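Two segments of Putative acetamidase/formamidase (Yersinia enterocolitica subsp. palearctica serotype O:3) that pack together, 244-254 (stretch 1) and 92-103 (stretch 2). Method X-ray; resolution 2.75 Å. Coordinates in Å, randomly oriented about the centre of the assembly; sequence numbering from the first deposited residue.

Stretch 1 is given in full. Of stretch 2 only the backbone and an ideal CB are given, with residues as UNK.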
# COMPACT_ATOMS: atom_id res chain seq x y z
N LYS B 244 7.34 32.52 -16.06
CA LYS B 244 7.72 33.73 -15.33
C LYS B 244 8.09 33.17 -13.96
O LYS B 244 7.27 32.52 -13.30
CB LYS B 244 6.56 34.73 -15.22
CG LYS B 244 6.95 36.21 -15.15
CD LYS B 244 6.05 37.10 -14.30
CE LYS B 244 6.24 38.58 -14.59
NZ LYS B 244 5.79 39.44 -13.46
N VAL B 245 9.33 33.38 -13.54
CA VAL B 245 9.82 32.86 -12.27
C VAL B 245 10.04 34.00 -11.29
O VAL B 245 10.70 34.98 -11.63
CB VAL B 245 11.16 32.12 -12.50
CG1 VAL B 245 11.69 31.53 -11.19
CG2 VAL B 245 10.99 31.04 -13.56
N ASP B 246 9.48 33.88 -10.09
CA ASP B 246 9.64 34.92 -9.09
C ASP B 246 10.06 34.23 -7.78
O ASP B 246 10.15 32.99 -7.73
CB ASP B 246 8.36 35.76 -8.96
CG ASP B 246 8.62 37.20 -8.42
OD1 ASP B 246 9.58 37.41 -7.64
OD2 ASP B 246 7.84 38.12 -8.79
N LEU B 247 10.37 35.02 -6.76
CA LEU B 247 10.86 34.51 -5.49
C LEU B 247 10.11 35.07 -4.30
O LEU B 247 9.94 36.28 -4.18
CB LEU B 247 12.33 34.89 -5.36
CG LEU B 247 13.13 34.45 -4.13
CD1 LEU B 247 13.26 32.94 -4.12
CD2 LEU B 247 14.49 35.09 -4.15
N ILE B 248 9.65 34.18 -3.42
CA ILE B 248 8.95 34.54 -2.19
C ILE B 248 9.92 34.22 -1.06
O ILE B 248 10.37 33.09 -0.91
CB ILE B 248 7.62 33.78 -2.01
CG1 ILE B 248 6.64 34.15 -3.13
CG2 ILE B 248 7.00 34.11 -0.66
CD1 ILE B 248 5.45 33.22 -3.24
N LYS B 249 10.23 35.23 -0.26
CA LYS B 249 11.19 35.08 0.82
C LYS B 249 10.61 34.51 2.09
O LYS B 249 9.50 34.85 2.49
CB LYS B 249 11.81 36.43 1.15
CG LYS B 249 12.51 37.14 -0.01
CD LYS B 249 13.72 36.41 -0.58
CE LYS B 249 14.87 36.32 0.42
NZ LYS B 249 16.07 35.69 -0.17
N ASN B 250 11.38 33.62 2.71
CA ASN B 250 11.06 33.02 4.01
C ASN B 250 9.61 32.52 4.16
O ASN B 250 8.85 33.02 4.99
CB ASN B 250 11.41 34.08 5.08
CG ASN B 250 11.46 33.52 6.48
OD1 ASN B 250 11.75 32.34 6.69
ND2 ASN B 250 11.22 34.39 7.46
N TRP B 251 9.24 31.54 3.34
CA TRP B 251 7.91 30.91 3.37
C TRP B 251 8.21 29.41 3.43
O TRP B 251 8.54 28.79 2.43
CB TRP B 251 7.08 31.33 2.16
CG TRP B 251 5.68 30.78 2.11
CD1 TRP B 251 4.85 30.59 3.17
CD2 TRP B 251 4.91 30.50 0.94
NE1 TRP B 251 3.63 30.13 2.74
CE2 TRP B 251 3.64 30.07 1.37
CE3 TRP B 251 5.17 30.55 -0.44
CZ2 TRP B 251 2.63 29.68 0.47
CZ3 TRP B 251 4.17 30.15 -1.33
CH2 TRP B 251 2.92 29.73 -0.86
N GLN B 252 8.11 28.85 4.64
CA GLN B 252 8.50 27.45 4.86
C GLN B 252 7.44 26.49 4.32
O GLN B 252 6.30 26.51 4.78
CB GLN B 252 8.79 27.20 6.36
CG GLN B 252 9.86 26.15 6.64
CD GLN B 252 9.56 24.71 6.25
OE1 GLN B 252 8.48 24.17 6.48
NE2 GLN B 252 10.57 24.07 5.70
N LEU B 253 7.81 25.71 3.31
CA LEU B 253 6.94 24.70 2.71
C LEU B 253 7.64 23.37 2.79
O LEU B 253 8.85 23.30 2.68
CB LEU B 253 6.67 24.96 1.23
CG LEU B 253 6.04 26.25 0.73
CD1 LEU B 253 5.66 26.04 -0.74
CD2 LEU B 253 4.82 26.62 1.56
N SER B 254 6.87 22.31 2.99
CA SER B 254 7.43 20.97 3.04
C SER B 254 7.18 20.27 1.72
O SER B 254 7.94 19.37 1.35
CB SER B 254 6.83 20.17 4.19
OG SER B 254 7.20 20.74 5.42
N UNK B 92 19.26 29.53 -12.14
CA UNK B 92 19.54 30.14 -10.83
C UNK B 92 18.75 31.41 -10.65
O UNK B 92 18.70 32.24 -11.55
CB UNK B 92 21.03 30.43 -10.67
N UNK B 93 18.12 31.56 -9.49
CA UNK B 93 17.36 32.76 -9.18
C UNK B 93 18.18 33.56 -8.17
O UNK B 93 18.51 33.06 -7.09
CB UNK B 93 15.97 32.42 -8.64
N UNK B 94 18.51 34.79 -8.54
CA UNK B 94 19.31 35.68 -7.71
C UNK B 94 18.63 35.97 -6.37
O UNK B 94 17.53 36.52 -6.34
CB UNK B 94 19.58 36.99 -8.45
N UNK B 95 19.30 35.61 -5.28
CA UNK B 95 18.80 35.83 -3.92
C UNK B 95 18.14 34.63 -3.26
O UNK B 95 17.94 34.62 -2.05
CB UNK B 95 17.79 36.98 -3.94
N UNK B 96 17.80 33.60 -4.05
CA UNK B 96 17.14 32.40 -3.51
C UNK B 96 18.04 31.63 -2.54
O UNK B 96 19.21 31.40 -2.82
CB UNK B 96 16.71 31.48 -4.65
N UNK B 97 17.48 31.27 -1.39
CA UNK B 97 18.20 30.52 -0.36
C UNK B 97 17.22 29.61 0.37
O UNK B 97 16.01 29.80 0.27
CB UNK B 97 18.90 31.46 0.62
N UNK B 98 17.76 28.64 1.09
CA UNK B 98 16.93 27.68 1.82
C UNK B 98 15.92 28.41 2.70
O UNK B 98 16.28 29.31 3.45
CB UNK B 98 17.80 26.75 2.67
N UNK B 99 14.66 28.01 2.59
CA UNK B 99 13.58 28.62 3.35
C UNK B 99 12.69 29.46 2.45
O UNK B 99 11.59 29.84 2.85
CB UNK B 99 14.14 29.48 4.49
N UNK B 100 13.19 29.79 1.25
CA UNK B 100 12.44 30.57 0.26
C UNK B 100 11.59 29.65 -0.60
O UNK B 100 11.57 28.42 -0.41
CB UNK B 100 13.39 31.39 -0.62
N UNK B 101 10.87 30.26 -1.54
CA UNK B 101 10.01 29.53 -2.45
C UNK B 101 10.12 30.12 -3.85
O UNK B 101 10.10 31.35 -4.01
CB UNK B 101 8.56 29.56 -1.96
N UNK B 102 10.24 29.25 -4.85
CA UNK B 102 10.29 29.68 -6.23
C UNK B 102 8.87 29.58 -6.76
O UNK B 102 8.24 28.54 -6.63
CB UNK B 102 11.27 28.85 -7.06
N UNK B 103 8.37 30.67 -7.33
CA UNK B 103 7.03 30.69 -7.91
C UNK B 103 7.23 30.59 -9.42
O UNK B 103 7.92 31.41 -10.00
CB UNK B 103 6.25 31.94 -7.52

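Position 92 lies in a strand, its CB with nothing of stretch 1 within 5.5 Å; almost any side chain would suit; it is Met92, as selenomethionine. At 93 the CA-to-CB bond points toward stretch 1, with the ideal CB 5.1 Å from Val245 CG1 and 5.3 Å from Leu247 CD1. That gap suits a mid-sized aliphatic chain. Ile93 fills it: its CG1 lies 3.7 Å from Val245 CG1 and its CG2 4.3 Å from Leu247 CB.

Position 94 points away, leaving polar residues free to sit there; it is Asn94. At 95, phi/psi of 99/-15 in a type II turn would jam a CB against the preceding carbonyl, which calls for glycine, and Gly95 is found. Position 96 brings its ideal CB to 3.8 Å from Leu247 CD1, so a small apolar group is enough for contact; Ala96 supplies it.

At 97 CA-to-CB runs sideways, but the ideal CB is 5.1 Å from Lys249 NZ, inviting an acidic or polar chain. Glu97 answers with a long salt bridge, OE1 to Lys249 NZ at 4.0 Å. Position 98 points away and tolerates many residues; it is Lys98. Position 99, at 108/-16 in a second type II turn, again demands glycine. Gly99 O accepts a hydrogen bond from Trp251 N at 2.9 Å.

At 100 CA-to-CB runs sideways, but two donors lie within reach of a short chain, the ammonium of Lys249 and the backbone amide of Asn250, with the ideal CB 4.5 Å from Asn250 N. A short acceptor suits, Asp or Asn, and the charge favours Asp. Asp100 meets both: OD1 accepts from Asn250 N at 2.9 Å, while OD2 forms a salt bridge with Lys249 NZ at 2.8 Å.

From 101 the backbone pairs antiparallel with stretch 1. The ideal CB of 101 lies 3.8 Å from Trp251 CE3 and 4.7 Å from Leu253 CD1, on the same face as Ile248, so a compact, branched aliphatic residue suits. Val101 places CG2 3.6 Å from Trp251 CE3 and 3.8 Å from Leu253 CG; its N and O both hydrogen-bond Ile248.

Position 102 turns to the face of Leu247, beside Val245 CG1, where Ile, Leu or Val could serve. Ile102 reaches Val245 CG1 with CG2 (3.6 Å) and Leu247 CD1 with CD1 (3.8 Å). At 103 the side chain returns to the face of Asp246 and Ile248, its ideal CB 4.5 Å from Ile248 CD1; a small apolar residue is one fit. Ala103 hydrogen-bonds Asp246 through both N and O.

Stretch 2 92-103: MINGAEKGDVIA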
# COMPACT_ATOMS: atom_id res chain seq x y z
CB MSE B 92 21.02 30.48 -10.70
CG MSE B 92 21.93 29.33 -11.12
SE MSE B 92 21.79 27.82 -9.85
CE MSE B 92 22.98 28.48 -8.40
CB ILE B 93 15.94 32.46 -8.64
CG1 ILE B 93 15.08 31.71 -9.68
CG2 ILE B 93 15.23 33.76 -8.28
CD1 ILE B 93 15.48 30.28 -9.95
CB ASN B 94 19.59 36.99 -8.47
CG ASN B 94 20.57 37.90 -7.75
OD1 ASN B 94 21.16 37.52 -6.74
ND2 ASN B 94 20.77 39.09 -8.27
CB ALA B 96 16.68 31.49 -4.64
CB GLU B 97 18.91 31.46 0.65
CG GLU B 97 17.98 32.36 1.45
CD GLU B 97 18.69 33.35 2.35
OE1 GLU B 97 17.98 34.19 2.96
OE2 GLU B 97 19.94 33.32 2.45
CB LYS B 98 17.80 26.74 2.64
CG LYS B 98 17.04 25.70 3.43
CD LYS B 98 18.05 24.74 4.08
CE LYS B 98 17.50 23.95 5.26
NZ LYS B 98 16.19 23.30 4.97
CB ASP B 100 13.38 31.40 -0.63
CG ASP B 100 14.12 32.50 0.14
OD1 ASP B 100 13.73 32.79 1.29
OD2 ASP B 100 15.07 33.09 -0.42
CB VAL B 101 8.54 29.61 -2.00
CG1 VAL B 101 7.60 29.02 -3.05
CG2 VAL B 101 8.35 28.88 -0.68
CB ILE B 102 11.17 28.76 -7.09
CG1 ILE B 102 12.61 28.73 -6.58
CG2 ILE B 102 11.13 29.19 -8.55
CD1 ILE B 102 13.32 30.07 -6.62
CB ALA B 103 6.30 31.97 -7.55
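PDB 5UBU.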